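Local atomic coordinates of aldose 1-epimerase (Escherichia coli, PDB entry 3NRE), a protein that probably interconverts the alpha and beta anomers of aldose sugars, acting as a mutarotase. Residues A[2-7]-A[13-18]; A[21-26]-A[32-37]. All coordinates share one frame; numbering follows the deposited sequence.

Interaction 1: A[2-7]-A[13-18]; sequences MTIYTL and KLDVSD
Asp-18 holds CG between its own backbone N and carbonyl carbon (chi1 59°), which brings both carboxylate oxygens to Thr-3, and Thr-3 answers with OG1 turned beside its backbone N. Thr-3 N then donates to Asp-18 OD1 at 2.9 Å, arriving 42° above the carboxylate plane, while Thr-3 OG1 lies 3.0 Å from Asp-18 OD2. Asp-18 N returns a bond to Thr-3 O, and a water bridges Asp-18 OD2 to Tyr-5 OH at the ring's edge. Thr-3 CG2 rests on a face of that ring, toward its rim. With an alanine here in place of Asp-18, Thr-3 N would probably lose its acceptor and the bridging water one of its two partners.

Further on, the ladder is regular: Tyr-5 pairs with Val-16 and Leu-7 with Leu-14 through two backbone bonds each, with Tyr-5 N to Val-16 O nearly straight (176°). On the face of Ile-4 and Thr-6, Thr-6 OG1 gives its proton to Asp-15 OD1 at 2.8 Å, the two side chains lying side by side; Asp-15 OD2 is salt-bridged to Lys-39. Ile-4 CD1 meets Ser-17 CB at 3.7 Å. Tyr-5, Leu-7, Leu-14 and Val-16 occupy the other face, packing on strands 101-109 and 114-123. This is an antiparallel beta hairpin, 4-9 with 12-17, whose first strand edges a four-stranded sheet.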
loop_
_atom_site.group_PDB
_atom_site.type_symbol
_atom_site.label_atom_id
_atom_site.label_comp_id
_atom_site.label_asym_id
_atom_site.label_seq_id
_atom_site.Cartn_x
_atom_site.Cartn_y
_atom_site.Cartn_z
HETATM N N MSE A 2 13.213 -3.879 -18.222
HETATM C CA MSE A 2 13.071 -4.080 -16.783
HETATM C C MSE A 2 14.434 -3.800 -16.142
HETATM O O MSE A 2 15.500 -4.168 -16.677
HETATM C CB MSE A 2 12.595 -5.476 -16.528
HETATM C CG MSE A 2 12.717 -5.876 -15.145
HETATM SE SE MSE A 2 11.482 -7.302 -14.950
HETATM C CE MSE A 2 12.708 -8.453 -14.096
ATOM N N THR A 3 14.409 -3.072 -15.044
ATOM C CA THR A 3 15.615 -2.848 -14.275
ATOM C C THR A 3 15.334 -3.124 -12.813
ATOM O O THR A 3 14.324 -2.629 -12.266
ATOM C CB THR A 3 16.077 -1.418 -14.405
ATOM O OG1 THR A 3 15.978 -0.990 -15.790
ATOM C CG2 THR A 3 17.511 -1.272 -13.862
ATOM N N ILE A 4 16.282 -3.817 -12.163
ATOM C CA ILE A 4 16.229 -4.019 -10.727
ATOM C C ILE A 4 17.444 -3.325 -10.059
ATOM O O ILE A 4 18.614 -3.571 -10.420
ATOM C CB ILE A 4 16.292 -5.497 -10.332
ATOM C CG1 ILE A 4 15.230 -6.370 -11.044
ATOM C CG2 ILE A 4 16.164 -5.634 -8.813
ATOM C CD1 ILE A 4 13.915 -6.060 -10.773
ATOM N N TYR A 5 17.127 -2.503 -9.077
ATOM C CA TYR A 5 18.103 -1.682 -8.346
ATOM C C TYR A 5 18.244 -2.244 -6.948
ATOM O O TYR A 5 17.245 -2.480 -6.283
ATOM C CB TYR A 5 17.587 -0.218 -8.221
ATOM C CG TYR A 5 17.279 0.415 -9.562
ATOM C CD1 TYR A 5 18.283 1.004 -10.285
ATOM C CD2 TYR A 5 16.002 0.388 -10.108
ATOM C CE1 TYR A 5 18.036 1.550 -11.539
ATOM C CE2 TYR A 5 15.742 0.984 -11.364
ATOM C CZ TYR A 5 16.796 1.518 -12.060
ATOM O OH TYR A 5 16.603 2.097 -13.309
ATOM N N THR A 6 19.472 -2.449 -6.489
ATOM C CA THR A 6 19.720 -3.002 -5.164
ATOM C C THR A 6 20.323 -1.916 -4.270
ATOM O O THR A 6 21.216 -1.203 -4.712
ATOM C CB THR A 6 20.641 -4.163 -5.233
ATOM O OG1 THR A 6 19.996 -5.172 -6.016
ATOM C CG2 THR A 6 20.999 -4.711 -3.811
ATOM N N LEU A 7 19.814 -1.843 -3.047
ATOM C CA LEU A 7 20.399 -0.995 -1.974
ATOM C C LEU A 7 20.793 -1.891 -0.859
ATOM O O LEU A 7 20.164 -2.882 -0.610
ATOM C CB LEU A 7 19.344 -0.057 -1.390
ATOM C CG LEU A 7 18.624 0.903 -2.294
ATOM C CD1 LEU A 7 17.844 1.870 -1.414
ATOM C CD2 LEU A 7 19.671 1.604 -3.141
ATOM N N LYS A 13 19.090 -5.516 2.913
ATOM C CA LYS A 13 19.190 -5.428 1.455
ATOM C C LYS A 13 17.794 -5.227 0.909
ATOM O O LYS A 13 16.852 -5.868 1.365
ATOM C CB LYS A 13 19.762 -6.707 0.878
ATOM C CG LYS A 13 20.023 -6.572 -0.657
ATOM C CD LYS A 13 20.812 -7.750 -1.246
ATOM C CE LYS A 13 19.945 -8.965 -1.442
ATOM N NZ LYS A 13 20.565 -10.018 -2.413
ATOM N N LEU A 14 17.688 -4.343 -0.071
ATOM C CA LEU A 14 16.428 -4.044 -0.731
ATOM C C LEU A 14 16.607 -4.111 -2.249
ATOM O O LEU A 14 17.536 -3.543 -2.793
ATOM C CB LEU A 14 15.982 -2.617 -0.351
ATOM C CG LEU A 14 14.614 -2.112 -0.810
ATOM C CD1 LEU A 14 13.538 -2.709 0.063
ATOM C CD2 LEU A 14 14.516 -0.551 -0.868
ATOM N N ASP A 15 15.687 -4.761 -2.930
ATOM C CA ASP A 15 15.627 -4.739 -4.401
ATOM C C ASP A 15 14.356 -3.993 -4.834
ATOM O O ASP A 15 13.284 -4.224 -4.270
ATOM C CB ASP A 15 15.545 -6.168 -4.949
ATOM C CG ASP A 15 16.882 -6.896 -4.960
ATOM O OD1 ASP A 15 17.940 -6.310 -4.573
ATOM O OD2 ASP A 15 16.906 -8.074 -5.432
ATOM N N VAL A 16 14.479 -3.125 -5.849
ATOM C CA VAL A 16 13.368 -2.310 -6.350
ATOM C C VAL A 16 13.353 -2.384 -7.859
ATOM O O VAL A 16 14.407 -2.330 -8.473
ATOM C CB VAL A 16 13.491 -0.814 -5.960
ATOM C CG1 VAL A 16 12.334 0.019 -6.520
ATOM C CG2 VAL A 16 13.613 -0.647 -4.438
ATOM N N SER A 17 12.166 -2.507 -8.452
ATOM C CA SER A 17 12.024 -2.558 -9.890
ATOM C C SER A 17 11.411 -1.293 -10.434
ATOM O O SER A 17 10.502 -0.738 -9.804
ATOM C CB SER A 17 11.099 -3.737 -10.274
ATOM O OG SER A 17 10.787 -3.723 -11.641
ATOM N N ASP A 18 11.840 -0.911 -11.635
ATOM C CA ASP A 18 11.180 0.198 -12.352
ATOM C C ASP A 18 9.795 -0.177 -12.886
ATOM O O ASP A 18 9.080 0.692 -13.368
ATOM C CB ASP A 18 12.027 0.785 -13.475
ATOM C CG ASP A 18 12.429 -0.238 -14.573
ATOM O OD1 ASP A 18 12.041 -1.424 -14.529
ATOM O OD2 ASP A 18 13.203 0.201 -15.478
HETATM O O HOH W 1 14.437 2.847 -14.617
#

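Interaction 2: A[21-26]-A[32-37]; sequences GVIEGF and PLLRPG
Leu-33 sets its CD1 methyl squarely over the Phe-26 ring, 3.7 Å from the centroid and 13° off the normal, a CH-pi contact made over the face. The ring reaches that methyl because CG stands opposite the backbone N (chi1 -177°). Leu-34 comes in at the ring's edge instead: its CG and CD1 both lie 4.0 Å from Phe-26 CB, and CD1 continues to Ile-23 CG2 at 4.1 Å, the two side chains crossing at about a right angle. Beyond them, Leu-34 packs on Pro-150 and Phe-152 of strand 142-153, and Phe-26 on Leu-14.

Outward from this cluster the backbone takes over. Phe-26 O accepts from Leu-33 N at 2.8 Å and, weakly, from Leu-34 N at 3.4 Å, and a water accepts from Phe-26 N while donating to Leu-34 O. Farther along, Gly-37 N donates to Glu-24 O at 2.8 Å from well above the carbonyl plane, and a second water spans Glu-24 O and Gly-37 O. Glu-24 OE1 lies close over Gly-37 CA, where a side chain would collide with it, and takes its hydrogen bond from Lys-39 N. Glu-24 and Gly-25 together face Asp-15 as a classic beta bulge. The chemistry thus divides the work: leucine, isoleucine and phenylalanine side chains bury the inner side, while backbone bonds and two bridging waters hold an irregular loop to the strand without a continuous ladder.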
loop_
_atom_site.group_PDB
_atom_site.type_symbol
_atom_site.label_atom_id
_atom_site.label_comp_id
_atom_site.label_asym_id
_atom_site.label_seq_id
_atom_site.Cartn_x
_atom_site.Cartn_y
_atom_site.Cartn_z
ATOM N N GLY A 21 7.362 0.628 -9.856
ATOM C CA GLY A 21 7.983 1.167 -8.687
ATOM C C GLY A 21 7.889 0.255 -7.476
ATOM O O GLY A 21 7.751 0.702 -6.353
ATOM N N VAL A 22 7.955 -1.035 -7.747
ATOM C CA VAL A 22 7.700 -2.040 -6.748
ATOM C C VAL A 22 8.974 -2.484 -6.045
ATOM O O VAL A 22 10.055 -2.553 -6.631
ATOM C CB VAL A 22 6.980 -3.251 -7.326
ATOM C CG1 VAL A 22 5.664 -2.821 -8.022
ATOM C CG2 VAL A 22 7.897 -4.089 -8.307
ATOM N N ILE A 23 8.831 -2.782 -4.769
ATOM C CA ILE A 23 9.891 -3.509 -4.053
ATOM C C ILE A 23 9.806 -4.960 -4.479
ATOM O O ILE A 23 8.711 -5.534 -4.490
ATOM C CB ILE A 23 9.713 -3.411 -2.541
ATOM C CG1 ILE A 23 9.804 -1.941 -2.139
ATOM C CG2 ILE A 23 10.824 -4.153 -1.782
ATOM C CD1 ILE A 23 9.592 -1.657 -0.652
ATOM N N GLU A 24 10.942 -5.540 -4.814
ATOM C CA GLU A 24 11.039 -6.983 -5.192
ATOM C C GLU A 24 11.706 -7.861 -4.119
ATOM O O GLU A 24 11.734 -9.076 -4.243
ATOM C CB GLU A 24 11.754 -7.149 -6.556
ATOM C CG GLU A 24 10.912 -6.574 -7.698
ATOM C CD GLU A 24 9.737 -7.500 -8.182
ATOM O OE1 GLU A 24 9.486 -8.557 -7.553
ATOM O OE2 GLU A 24 9.130 -7.183 -9.250
ATOM N N GLY A 25 12.234 -7.241 -3.074
ATOM C CA GLY A 25 12.737 -7.959 -1.916
ATOM C C GLY A 25 13.220 -7.002 -0.849
ATOM O O GLY A 25 13.677 -5.919 -1.148
ATOM N N PHE A 26 13.104 -7.445 0.399
ATOM C CA PHE A 26 13.635 -6.748 1.548
ATOM C C PHE A 26 14.040 -7.833 2.539
ATOM O O PHE A 26 13.197 -8.642 2.967
ATOM C CB PHE A 26 12.554 -5.824 2.133
ATOM C CG PHE A 26 13.015 -4.993 3.286
ATOM C CD1 PHE A 26 14.317 -4.538 3.368
ATOM C CD2 PHE A 26 12.117 -4.584 4.259
ATOM C CE1 PHE A 26 14.734 -3.747 4.465
ATOM C CE2 PHE A 26 12.528 -3.792 5.332
ATOM C CZ PHE A 26 13.807 -3.384 5.453
ATOM N N PRO A 32 13.672 -13.082 4.790
ATOM C CA PRO A 32 12.789 -12.142 4.116
ATOM C C PRO A 32 11.912 -11.415 5.094
ATOM O O PRO A 32 11.276 -12.042 5.959
ATOM C CB PRO A 32 11.961 -12.998 3.176
ATOM C CG PRO A 32 12.219 -14.406 3.524
ATOM C CD PRO A 32 13.366 -14.491 4.465
ATOM N N LEU A 33 11.963 -10.101 5.008
ATOM C CA LEU A 33 11.129 -9.236 5.850
ATOM C C LEU A 33 9.817 -8.941 5.180
ATOM O O LEU A 33 8.808 -8.660 5.837
ATOM C CB LEU A 33 11.882 -7.937 6.143
ATOM C CG LEU A 33 13.270 -8.131 6.772
ATOM C CD1 LEU A 33 13.961 -6.792 6.933
ATOM C CD2 LEU A 33 13.188 -8.898 8.154
ATOM N N LEU A 34 9.874 -8.828 3.847
ATOM C CA LEU A 34 8.692 -8.816 3.004
ATOM C C LEU A 34 8.768 -10.083 2.150
ATOM O O LEU A 34 9.838 -10.689 1.951
ATOM C CB LEU A 34 8.696 -7.584 2.080
ATOM C CG LEU A 34 8.568 -6.175 2.635
ATOM C CD1 LEU A 34 8.709 -5.094 1.554
ATOM C CD2 LEU A 34 7.221 -6.064 3.432
ATOM N N ARG A 35 7.619 -10.509 1.637
ATOM C CA ARG A 35 7.537 -11.639 0.784
ATOM C C ARG A 35 8.486 -11.403 -0.409
ATOM O O ARG A 35 8.363 -10.408 -1.066
ATOM C CB ARG A 35 6.093 -11.781 0.253
ATOM C CG ARG A 35 5.917 -12.839 -0.770
ATOM C CD ARG A 35 4.547 -12.879 -1.382
ATOM N NE ARG A 35 4.338 -11.808 -2.353
ATOM C CZ ARG A 35 3.257 -11.747 -3.118
ATOM N NH1 ARG A 35 2.302 -12.636 -2.958
ATOM N NH2 ARG A 35 3.100 -10.782 -3.998
ATOM N N PRO A 36 9.362 -12.357 -0.736
ATOM C CA PRO A 36 10.233 -12.128 -1.899
ATOM C C PRO A 36 9.412 -11.985 -3.170
ATOM O O PRO A 36 8.542 -12.831 -3.409
ATOM C CB PRO A 36 11.100 -13.417 -1.947
ATOM C CG PRO A 36 11.189 -13.812 -0.573
ATOM C CD PRO A 36 9.805 -13.536 0.020
ATOM N N GLY A 37 9.716 -10.963 -3.982
ATOM C CA GLY A 37 9.057 -10.832 -5.287
ATOM C C GLY A 37 9.503 -11.813 -6.331
ATOM O O GLY A 37 10.605 -12.381 -6.272
HETATM O O HOH W 2 12.936 -11.409 -4.966
HETATM O O HOH W 3 12.002 -10.247 0.472
#

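How the interactions relate
Both contacts reach the same four-stranded antiparallel sheet, though 32-37 is mostly loop after its last strand. Strand 12-17 joins them: it pairs with 4-9 in interaction 1 and with 22-28, which carries 21-26; Asp-15 O to Glu-24 N (2.7 Å) and Ser-17 N to Val-22 O (2.8 Å) are probable hydrogen bonds. The centre of interaction 1 lies about 18 Å from the centre of the chain, that of interaction 2 about 13 Å. The first, regular strand pairing, is partly buried, with Asp-15 and the hydroxyls of Thr-6 and Ser-17 on one face; the second, a loop on a bulged strand, is buried and more apolar. NZ of Lys-39 salt-bridges Asp-15, while its backbone N binds Glu-24.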